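Side-chain contacts in tyrosine specific protein phosphatase (Trypanosoma cruzi, PDB 4AZ1), which probably removes phosphate groups from tyrosine side chains of protein substrates, as other protein tyrosine phosphatases do: residues Glu19-Glu24 against Glu275-Ile280; Ile237-Ala242 against Tyr281-Cys286; Ser26-Gln31 against Ala262-Arg267; Asn5-Thr10 against Cys286-Asp291. All coordinates share one frame; numbering follows the deposited sequence.

How the interactions relate
Helix 274-288 is the common support for interactions 1, 2 and 4, and helix 14-30 serves interactions 1 and 3. Interactions 1 and 2 are buried: the first combines a valine-phenylalanine contact with a carboxylate held by two tyrosine hydroxyls, the second rests on small and branched groups, almost wholly apolar. They are joined through E24 OE1 and Y281 OH, 2.6 Å apart, a probable hydrogen bond. Interaction 3 is only partly buried and relies on an arginine whose aliphatic and charged portions do different work, while interaction 4, on the surface, brings together apolar ends of phenylalanine, threonine, leucine and valine. Polar chemistry across the contact thus does not simply increase toward the outside of this fold.

Interaction 1: Glu19-Glu24 against Glu275-Ile280; sequences ERVQRE and EQYFVI
The helical side of the protein tyrosine phosphatase fold supplies this contact, in which V21 and E24 of the N-terminal helix 14-30 meet Y277 and F278 of helix 274-288. The short helical segments approach to 9.7 Å between axes, with 122° between their N-to-C directions, and one valine fills much of the gap. Its two methyls have separate tasks. CG2 stands over the centre of the F278 ring, 3.7 Å from the ring centroid and 11° off its normal, a CH-pi contact with the face. CG1 is placed anti to the backbone N (chi1 -179°), which brings it into the angle between the two aromatics: V21 CG1 lies 3.6 Å from F278 CD2 and 3.6 Å from Y277 CD2, the latter at the edge of the tyrosine ring. Beside the valine lies a polar clasp. The extended E24 side chain crosses the tyrosine at about a right angle, and Y277 OH donates to E24 OE1 over 2.5 Å. The oxygen lies near the ring plane, yet the hydroxyl reaches it from above the carboxylate plane. Y281 OH, one turn further along helix 274-288, is a second hydrogen-bond partner of the same oxygen, so OE1 is gripped twice. These hydroxyls and the neighbouring arginine would be expected to stabilise a charged carboxylate. R20, itself bridged to D253 through NH1, holds the remaining oxygen: its NE makes a salt bridge to E24 OE2 at 2.9 Å, tilted from the guanidinium plane.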
# COMPACT_ATOMS: atom_id res chain seq x y z
N GLU A 19 3.66 -29.56 32.12
CA GLU A 19 5.10 -29.49 32.31
C GLU A 19 5.90 -29.95 31.09
O GLU A 19 6.97 -29.41 30.80
CB GLU A 19 5.50 -30.33 33.53
CG GLU A 19 5.10 -29.69 34.85
CD GLU A 19 5.55 -30.51 36.06
OE1 GLU A 19 6.29 -31.50 35.88
OE2 GLU A 19 5.15 -30.14 37.19
N ARG A 20 5.41 -30.97 30.40
CA ARG A 20 6.05 -31.43 29.18
C ARG A 20 5.97 -30.36 28.08
O ARG A 20 6.96 -30.11 27.38
CB ARG A 20 5.42 -32.73 28.68
CG ARG A 20 5.83 -33.07 27.25
CD ARG A 20 5.37 -34.43 26.79
NE ARG A 20 5.35 -34.48 25.33
CZ ARG A 20 5.12 -35.56 24.60
NH1 ARG A 20 4.89 -36.72 25.19
NH2 ARG A 20 5.12 -35.47 23.27
N VAL A 21 4.81 -29.72 27.93
CA VAL A 21 4.68 -28.65 26.94
C VAL A 21 5.66 -27.52 27.25
O VAL A 21 6.42 -27.10 26.38
CB VAL A 21 3.24 -28.09 26.82
CG1 VAL A 21 3.19 -26.98 25.74
CG2 VAL A 21 2.27 -29.20 26.45
N GLN A 22 5.66 -27.05 28.49
CA GLN A 22 6.59 -25.98 28.87
C GLN A 22 8.05 -26.39 28.59
O GLN A 22 8.82 -25.62 28.01
CB GLN A 22 6.40 -25.57 30.33
CG GLN A 22 7.36 -24.46 30.79
CD GLN A 22 7.16 -23.13 30.05
OE1 GLN A 22 6.25 -22.35 30.38
NE2 GLN A 22 8.01 -22.85 29.06
N ARG A 23 8.41 -27.61 28.98
CA ARG A 23 9.77 -28.13 28.77
C ARG A 23 10.15 -28.16 27.28
O ARG A 23 11.25 -27.74 26.91
CB ARG A 23 9.87 -29.53 29.36
CG ARG A 23 11.28 -30.08 29.41
CD ARG A 23 11.27 -31.50 29.99
NE ARG A 23 10.58 -32.42 29.09
CZ ARG A 23 9.50 -33.12 29.42
NH1 ARG A 23 8.98 -33.03 30.65
NH2 ARG A 23 8.94 -33.93 28.53
N GLU A 24 9.26 -28.65 26.43
CA GLU A 24 9.52 -28.70 25.00
C GLU A 24 9.64 -27.31 24.39
O GLU A 24 10.52 -27.06 23.56
CB GLU A 24 8.42 -29.47 24.26
CG GLU A 24 8.53 -30.99 24.39
CD GLU A 24 7.36 -31.71 23.73
OE1 GLU A 24 6.53 -31.04 23.05
OE2 GLU A 24 7.27 -32.94 23.88
N GLU A 275 1.91 -20.70 24.95
CA GLU A 275 0.52 -21.13 24.85
C GLU A 275 0.15 -21.39 23.40
O GLU A 275 -0.77 -22.16 23.14
CB GLU A 275 -0.45 -20.13 25.51
CG GLU A 275 -0.59 -18.84 24.76
CD GLU A 275 0.52 -17.86 25.06
OE1 GLU A 275 1.46 -18.21 25.83
OE2 GLU A 275 0.45 -16.72 24.54
N GLN A 276 0.87 -20.79 22.46
CA GLN A 276 0.59 -21.07 21.04
C GLN A 276 1.07 -22.48 20.68
O GLN A 276 0.45 -23.15 19.87
CB GLN A 276 1.23 -20.01 20.13
CG GLN A 276 0.50 -18.64 20.18
CD GLN A 276 1.38 -17.50 19.69
OE1 GLN A 276 2.54 -17.73 19.33
NE2 GLN A 276 0.85 -16.27 19.70
N TYR A 277 2.18 -22.92 21.28
CA TYR A 277 2.69 -24.27 21.07
C TYR A 277 1.74 -25.27 21.73
O TYR A 277 1.42 -26.34 21.18
CB TYR A 277 4.11 -24.36 21.66
CG TYR A 277 4.78 -25.72 21.51
CD1 TYR A 277 5.22 -26.17 20.26
CD2 TYR A 277 5.01 -26.53 22.61
CE1 TYR A 277 5.85 -27.41 20.12
CE2 TYR A 277 5.63 -27.78 22.48
CZ TYR A 277 6.06 -28.20 21.23
OH TYR A 277 6.69 -29.43 21.10
N PHE A 278 1.28 -24.90 22.92
CA PHE A 278 0.28 -25.69 23.63
C PHE A 278 -0.97 -25.93 22.76
O PHE A 278 -1.48 -27.06 22.71
CB PHE A 278 -0.10 -24.99 24.92
CG PHE A 278 -0.30 -25.92 26.06
CD1 PHE A 278 -1.05 -27.09 25.88
CD2 PHE A 278 0.26 -25.66 27.30
CE1 PHE A 278 -1.24 -27.98 26.95
CE2 PHE A 278 0.08 -26.54 28.37
CZ PHE A 278 -0.67 -27.70 28.19
N VAL A 279 -1.44 -24.90 22.06
CA VAL A 279 -2.65 -25.04 21.24
C VAL A 279 -2.54 -26.20 20.21
O VAL A 279 -3.53 -26.88 19.94
CB VAL A 279 -3.08 -23.70 20.56
CG1 VAL A 279 -4.30 -23.90 19.64
CG2 VAL A 279 -3.43 -22.66 21.62
N ILE A 280 -1.35 -26.45 19.68
CA ILE A 280 -1.22 -27.57 18.74
C ILE A 280 -1.57 -28.90 19.43
O ILE A 280 -2.31 -29.69 18.87
CB ILE A 280 0.16 -27.65 18.05
CG1 ILE A 280 0.51 -26.31 17.39
CG2 ILE A 280 0.18 -28.79 17.00
CD1 ILE A 280 1.98 -26.19 17.00

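Interaction 2: Ile237-Ala242 against Tyr281-Cys286; sequences IGAYAA and YLTLMC
A242 and L284 form the close-packed half of this helix-helix contact, while A239 and T283 make the lighter half, where the threonine is partly exposed. At the tight end the branched tip of L284 closes on the alanine with both methyls: A242 CB is 3.9 Å from L284 CD2 and 4.0 Å from L284 CD1. CD2 also rests 3.8 Å from the backbone O of A242. The leucine CG is anti to its own carbonyl carbon (chi1 -77°), which swings the fork back toward helix 232-247 although its CB sets off in another direction. The other half has a single approach, A239 CB to T283 OG1 at 3.7 Å, a contact of methyl and oxygen without polar pairing. The hydroxyl is satisfied within its own helix by I280 O. A bound 1,2-ethanediol, probably from the crystallisation liquor, lies about 4 Å from the T283 side chain. Small residues let the helices come near, with A239 CA and T283 CA 6.7 Å apart. Around the pair, V256 of helix 255-266 packs on L284, L206 of helix 203-215 touches T283, and Y240 turns its ring edge-to-face with F90 of strand 90-93, tying helix 232-247 to the central mixed sheet.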
# COMPACT_ATOMS: atom_id res chain seq x y z
N ILE A 237 -0.43 -23.45 11.11
CA ILE A 237 0.29 -24.30 10.16
C ILE A 237 0.76 -25.59 10.88
O ILE A 237 0.68 -26.68 10.31
CB ILE A 237 1.47 -23.55 9.50
CG1 ILE A 237 0.94 -22.38 8.66
CG2 ILE A 237 2.28 -24.49 8.61
CD1 ILE A 237 2.00 -21.36 8.21
N GLY A 238 1.17 -25.46 12.13
CA GLY A 238 1.59 -26.62 12.91
C GLY A 238 0.46 -27.60 13.17
O GLY A 238 0.63 -28.82 13.08
N ALA A 239 -0.71 -27.06 13.51
CA ALA A 239 -1.88 -27.89 13.76
C ALA A 239 -2.28 -28.62 12.48
O ALA A 239 -2.63 -29.81 12.52
CB ALA A 239 -3.05 -27.05 14.29
N TYR A 240 -2.25 -27.91 11.35
CA TYR A 240 -2.53 -28.53 10.05
C TYR A 240 -1.60 -29.72 9.84
O TYR A 240 -2.04 -30.82 9.50
CB TYR A 240 -2.35 -27.54 8.90
CG TYR A 240 -2.33 -28.24 7.54
CD1 TYR A 240 -3.52 -28.58 6.90
CD2 TYR A 240 -1.12 -28.56 6.91
CE1 TYR A 240 -3.51 -29.25 5.66
CE2 TYR A 240 -1.11 -29.21 5.67
CZ TYR A 240 -2.31 -29.55 5.05
OH TYR A 240 -2.29 -30.19 3.83
N ALA A 241 -0.30 -29.47 10.02
CA ALA A 241 0.70 -30.52 9.83
C ALA A 241 0.45 -31.68 10.77
O ALA A 241 0.33 -32.83 10.35
CB ALA A 241 2.09 -29.98 10.02
N ALA A 242 0.35 -31.37 12.06
CA ALA A 242 0.14 -32.41 13.05
C ALA A 242 -1.11 -33.24 12.76
O ALA A 242 -1.10 -34.46 12.89
CB ALA A 242 0.09 -31.82 14.47
N TYR A 281 -1.06 -29.13 20.64
CA TYR A 281 -1.47 -30.32 21.39
C TYR A 281 -2.98 -30.36 21.65
O TYR A 281 -3.60 -31.43 21.59
CB TYR A 281 -0.72 -30.44 22.72
CG TYR A 281 0.68 -31.02 22.61
CD1 TYR A 281 0.88 -32.38 22.60
CD2 TYR A 281 1.80 -30.19 22.54
CE1 TYR A 281 2.16 -32.93 22.50
CE2 TYR A 281 3.07 -30.71 22.45
CZ TYR A 281 3.25 -32.09 22.43
OH TYR A 281 4.53 -32.62 22.34
N LEU A 282 -3.56 -29.21 21.99
CA LEU A 282 -4.99 -29.12 22.27
C LEU A 282 -5.84 -29.48 21.06
O LEU A 282 -6.87 -30.14 21.19
CB LEU A 282 -5.37 -27.70 22.74
CG LEU A 282 -4.69 -27.28 24.04
CD1 LEU A 282 -5.10 -25.86 24.45
CD2 LEU A 282 -5.00 -28.28 25.13
N THR A 283 -5.43 -29.05 19.87
CA THR A 283 -6.20 -29.40 18.68
C THR A 283 -6.11 -30.91 18.43
O THR A 283 -7.08 -31.52 17.97
CB THR A 283 -5.76 -28.62 17.41
OG1 THR A 283 -4.53 -29.13 16.91
CG2 THR A 283 -5.59 -27.15 17.72
N LEU A 284 -4.96 -31.51 18.73
CA LEU A 284 -4.82 -32.95 18.52
C LEU A 284 -5.74 -33.68 19.47
O LEU A 284 -6.48 -34.59 19.08
CB LEU A 284 -3.37 -33.41 18.73
CG LEU A 284 -2.39 -33.10 17.59
CD1 LEU A 284 -0.97 -33.42 18.01
CD2 LEU A 284 -2.74 -33.86 16.30
N MET A 285 -5.73 -33.25 20.73
CA MET A 285 -6.60 -33.84 21.74
C MET A 285 -8.07 -33.73 21.36
O MET A 285 -8.80 -34.72 21.42
CB MET A 285 -6.32 -33.22 23.11
CG MET A 285 -4.91 -33.52 23.62
SD MET A 285 -4.52 -32.60 25.14
CE MET A 285 -5.49 -33.54 26.34
N CYS A 286 -8.52 -32.54 20.97
CA CYS A 286 -9.91 -32.36 20.54
C CYS A 286 -10.29 -33.29 19.38
O CYS A 286 -11.33 -33.94 19.42
CB CYS A 286 -10.21 -30.91 20.17
SG CYS A 286 -10.17 -29.79 21.57

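Interaction 3: Ser26-Gln31 against Ala262-Arg267; sequences SLLLRQ and AMRRQR
L28 and L29 meet R264 through both its aliphatic chain and its guanidinium group. The arginine runs extended from CG to NE, reaching across to helix 14-30. L28 CD2 comes within 4.3 Å of R264 CD, and CB of the same leucine lies over one face of the guanidinium. L29, exposed, starts away from R264, but its extended chain brings CD2 to 3.8 Å from R264 NH2, approaching the flat group obliquely. Water supplies the polar link. It lies 2.5 Å from L28 O, a short distance for a bond that the water donates, and accepts only weakly from R264 NH1 at 3.3 Å, so the bridge is tentative. In the tyrosine phosphatase fold, helix 255-266 here runs close to strand 79-82, with M263 and Q266 touching I82; just past the contact, R267 hydrogen-bonds A228 O and G229 O, in the phosphate-binding loop of the family signature. Ionic and direct polar bonds settle the arginine head from outside the pair, R264 NH1 with E32 in a salt bridge and R264 NH2 with V271 O. Within 262-267, Q266 folds back to give NE2 to A262 O at 3.0 Å with an N-H...O angle of 164°, the donor standing above the carbonyl plane. Backbone bonding doubles up there as well, since M263 O accepts from both Q266 N and R267 N.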
# COMPACT_ATOMS: atom_id res chain seq x y z
N SER A 26 10.58 -24.54 25.87
CA SER A 26 11.84 -23.96 26.30
C SER A 26 13.01 -24.55 25.51
O SER A 26 13.94 -23.83 25.13
CB SER A 26 12.05 -24.17 27.80
OG SER A 26 11.10 -23.42 28.54
N LEU A 27 12.96 -25.84 25.26
CA LEU A 27 13.98 -26.49 24.45
C LEU A 27 14.01 -25.93 23.03
O LEU A 27 15.09 -25.73 22.45
CB LEU A 27 13.77 -28.01 24.45
CG LEU A 27 14.73 -28.89 23.67
CD1 LEU A 27 16.14 -28.79 24.25
CD2 LEU A 27 14.23 -30.34 23.70
N LEU A 28 12.85 -25.62 22.47
CA LEU A 28 12.81 -24.98 21.15
C LEU A 28 13.48 -23.60 21.16
O LEU A 28 14.26 -23.28 20.27
CB LEU A 28 11.37 -24.83 20.65
CG LEU A 28 10.65 -26.09 20.19
CD1 LEU A 28 9.16 -25.80 20.06
CD2 LEU A 28 11.20 -26.59 18.86
N LEU A 29 13.18 -22.78 22.17
CA LEU A 29 13.80 -21.46 22.28
C LEU A 29 15.30 -21.64 22.46
O LEU A 29 16.10 -20.91 21.87
CB LEU A 29 13.24 -20.69 23.47
CG LEU A 29 11.75 -20.35 23.44
CD1 LEU A 29 11.40 -19.51 24.65
CD2 LEU A 29 11.43 -19.61 22.16
N ARG A 30 15.66 -22.63 23.27
CA ARG A 30 17.06 -22.98 23.54
C ARG A 30 17.87 -23.21 22.25
O ARG A 30 19.07 -22.99 22.23
CB ARG A 30 17.10 -24.20 24.48
CG ARG A 30 18.40 -24.97 24.57
CD ARG A 30 19.38 -24.33 25.53
NE ARG A 30 20.53 -25.20 25.81
CZ ARG A 30 21.53 -25.40 24.96
NH1 ARG A 30 21.52 -24.81 23.77
NH2 ARG A 30 22.53 -26.21 25.30
N GLN A 31 17.19 -23.60 21.17
CA GLN A 31 17.86 -23.90 19.91
C GLN A 31 18.04 -22.68 19.02
O GLN A 31 18.67 -22.77 17.95
CB GLN A 31 17.08 -24.95 19.12
CG GLN A 31 17.65 -26.35 19.24
CD GLN A 31 17.27 -27.01 20.54
OE1 GLN A 31 16.21 -27.63 20.64
NE2 GLN A 31 18.13 -26.90 21.54
N ALA A 262 10.79 -28.15 12.31
CA ALA A 262 10.95 -28.00 10.86
C ALA A 262 10.39 -26.67 10.34
O ALA A 262 10.91 -26.11 9.37
CB ALA A 262 10.33 -29.17 10.13
N MET A 263 9.32 -26.17 10.95
CA MET A 263 8.81 -24.86 10.58
C MET A 263 9.83 -23.79 10.93
O MET A 263 10.07 -22.87 10.16
CB MET A 263 7.49 -24.56 11.30
CG MET A 263 6.29 -25.34 10.81
SD MET A 263 4.75 -24.69 11.51
CE MET A 263 5.12 -24.79 13.27
N ARG A 264 10.42 -23.92 12.12
CA ARG A 264 11.42 -22.96 12.59
C ARG A 264 12.66 -22.85 11.69
O ARG A 264 13.27 -21.78 11.59
CB ARG A 264 11.83 -23.28 14.04
CG ARG A 264 10.97 -22.55 15.03
CD ARG A 264 11.14 -22.98 16.48
NE ARG A 264 10.26 -22.14 17.31
CZ ARG A 264 10.69 -21.15 18.09
NH1 ARG A 264 11.99 -20.91 18.19
NH2 ARG A 264 9.82 -20.43 18.79
N ARG A 265 13.03 -23.94 11.03
CA ARG A 265 14.16 -23.92 10.12
C ARG A 265 13.82 -23.12 8.87
O ARG A 265 14.71 -22.68 8.14
CB ARG A 265 14.59 -25.33 9.70
CG ARG A 265 15.30 -26.14 10.77
CD ARG A 265 15.82 -27.47 10.21
NE ARG A 265 14.77 -28.48 10.02
CZ ARG A 265 14.39 -29.35 10.95
NH1 ARG A 265 14.96 -29.36 12.16
NH2 ARG A 265 13.43 -30.23 10.69
N GLN A 266 12.53 -22.95 8.61
CA GLN A 266 12.10 -22.31 7.36
C GLN A 266 11.66 -20.87 7.58
O GLN A 266 11.64 -20.07 6.65
CB GLN A 266 10.99 -23.13 6.71
CG GLN A 266 11.41 -24.53 6.26
CD GLN A 266 10.22 -25.34 5.76
OE1 GLN A 266 9.73 -25.13 4.65
NE2 GLN A 266 9.73 -26.25 6.60
N ARG A 267 11.28 -20.55 8.82
CA ARG A 267 10.98 -19.17 9.21
C ARG A 267 11.31 -19.01 10.69
O ARG A 267 10.61 -19.54 11.55
CB ARG A 267 9.50 -18.83 8.96
CG ARG A 267 9.12 -17.38 9.33
CD ARG A 267 7.77 -17.00 8.72
NE ARG A 267 7.23 -15.73 9.23
CZ ARG A 267 7.48 -14.53 8.70
NH1 ARG A 267 8.30 -14.42 7.66
NH2 ARG A 267 6.93 -13.44 9.24
O HOH W 1 14.33 -23.23 17.76

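Interaction 4: Asn5-Thr10 against Cys286-Asp291; sequences NCFPFT and CRLGVD
With CG anti to the backbone N (chi1 -162°), F7 sends its ring past L288 toward Y281 and L284, so that the flank atom F7 CD2 meets L288 CD1 at 3.8 Å, the methyl oblique to the ring. T10 is set by its first torsion too (chi1 54°). Its OG1 lies between the backbone N and the carbonyl carbon and donates to F7 O over 3.3 Å, while CG2, anti to the carbonyl carbon, comes alongside V290 CG2 at 3.8 Å. This long bond from OG1, with a weak backbone one from T10 N to the same oxygen, links the two residues that meet the helix end. On the opposing side, helix 274-288 finishes in a Schellman motif: G289 adopts a positive phi of 79°, its N bonds to C286 O at 2.8 Å, and a second, probable bond runs from V290 N to M285 O (2.8 Å). This reversal puts L288 before the turn and V290 after it, both facing the N-terminal loop. The contact lies at the surface, yet L288 also packs on L246 of helix 232-247. N5 hydrogen-bonds L246 O and L251 N, fastening the loop that precedes helix 14-30 to helix 232-247 and the loop after it.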
# COMPACT_ATOMS: atom_id res chain seq x y z
N ASN A 5 -1.22 -44.73 14.85
CA ASN A 5 -0.87 -43.51 15.56
C ASN A 5 -0.40 -43.85 16.97
O ASN A 5 -0.98 -44.72 17.64
CB ASN A 5 -2.05 -42.55 15.59
CG ASN A 5 -2.27 -41.86 14.26
OD1 ASN A 5 -1.32 -41.62 13.51
ND2 ASN A 5 -3.52 -41.53 13.95
N CYS A 6 0.68 -43.20 17.39
CA CYS A 6 1.16 -43.33 18.76
C CYS A 6 1.16 -41.93 19.35
O CYS A 6 1.93 -41.06 18.91
CB CYS A 6 2.56 -43.94 18.79
SG CYS A 6 3.27 -44.19 20.45
N PHE A 7 0.30 -41.68 20.33
CA PHE A 7 0.24 -40.37 20.96
C PHE A 7 0.12 -40.46 22.48
O PHE A 7 -0.92 -40.12 23.05
CB PHE A 7 -0.93 -39.57 20.39
CG PHE A 7 -0.83 -38.10 20.64
CD1 PHE A 7 0.28 -37.38 20.18
CD2 PHE A 7 -1.83 -37.43 21.32
CE1 PHE A 7 0.38 -36.02 20.42
CE2 PHE A 7 -1.74 -36.06 21.55
CZ PHE A 7 -0.63 -35.36 21.10
N PRO A 8 1.21 -40.89 23.15
CA PRO A 8 1.17 -41.13 24.60
C PRO A 8 0.94 -39.88 25.47
O PRO A 8 0.75 -40.04 26.67
CB PRO A 8 2.53 -41.77 24.90
CG PRO A 8 3.40 -41.42 23.73
CD PRO A 8 2.50 -41.26 22.55
N PHE A 9 0.94 -38.69 24.88
CA PHE A 9 0.66 -37.44 25.60
C PHE A 9 -0.66 -37.50 26.38
O PHE A 9 -0.81 -36.88 27.44
CB PHE A 9 0.62 -36.28 24.59
CG PHE A 9 0.45 -34.93 25.21
CD1 PHE A 9 1.56 -34.22 25.67
CD2 PHE A 9 -0.80 -34.33 25.31
CE1 PHE A 9 1.42 -32.95 26.23
CE2 PHE A 9 -0.95 -33.06 25.86
CZ PHE A 9 0.17 -32.37 26.33
N THR A 10 -1.62 -38.26 25.85
CA THR A 10 -2.94 -38.36 26.49
C THR A 10 -2.92 -39.29 27.69
O THR A 10 -3.91 -39.38 28.42
CB THR A 10 -4.02 -38.85 25.50
OG1 THR A 10 -3.61 -40.08 24.91
CG2 THR A 10 -4.28 -37.81 24.42
N CYS A 286 -8.52 -32.54 20.97
CA CYS A 286 -9.91 -32.36 20.54
C CYS A 286 -10.29 -33.29 19.38
O CYS A 286 -11.33 -33.94 19.42
CB CYS A 286 -10.21 -30.91 20.17
SG CYS A 286 -10.17 -29.79 21.57
N ARG A 287 -9.42 -33.37 18.37
CA ARG A 287 -9.69 -34.27 17.24
C ARG A 287 -9.84 -35.70 17.73
O ARG A 287 -10.67 -36.45 17.23
CB ARG A 287 -8.57 -34.18 16.19
CG ARG A 287 -8.74 -35.14 15.01
CD ARG A 287 -9.97 -34.80 14.15
NE ARG A 287 -9.82 -33.54 13.42
CZ ARG A 287 -9.14 -33.42 12.27
NH1 ARG A 287 -8.56 -34.48 11.73
NH2 ARG A 287 -9.05 -32.24 11.67
N LEU A 288 -9.05 -36.05 18.74
CA LEU A 288 -9.07 -37.39 19.32
C LEU A 288 -10.23 -37.57 20.30
O LEU A 288 -10.48 -38.68 20.77
CB LEU A 288 -7.74 -37.69 20.02
CG LEU A 288 -6.59 -37.88 19.04
CD1 LEU A 288 -5.25 -38.03 19.76
CD2 LEU A 288 -6.86 -39.10 18.16
N GLY A 289 -10.94 -36.49 20.61
CA GLY A 289 -12.06 -36.60 21.54
C GLY A 289 -11.62 -36.65 22.99
O GLY A 289 -12.37 -37.12 23.86
N VAL A 290 -10.41 -36.18 23.26
CA VAL A 290 -9.91 -36.09 24.62
C VAL A 290 -10.23 -34.71 25.21
O VAL A 290 -9.98 -33.68 24.57
CB VAL A 290 -8.39 -36.37 24.69
CG1 VAL A 290 -7.90 -36.24 26.12
CG2 VAL A 290 -8.09 -37.78 24.17
N ASP A 291 -10.79 -34.71 26.42
CA ASP A 291 -11.18 -33.46 27.09
C ASP A 291 -9.97 -32.57 27.41
O ASP A 291 -8.98 -33.03 27.97
CB ASP A 291 -11.95 -33.77 28.37
CG ASP A 291 -12.82 -32.61 28.81
OD1 ASP A 291 -13.96 -32.49 28.29
OD2 ASP A 291 -12.38 -31.83 29.67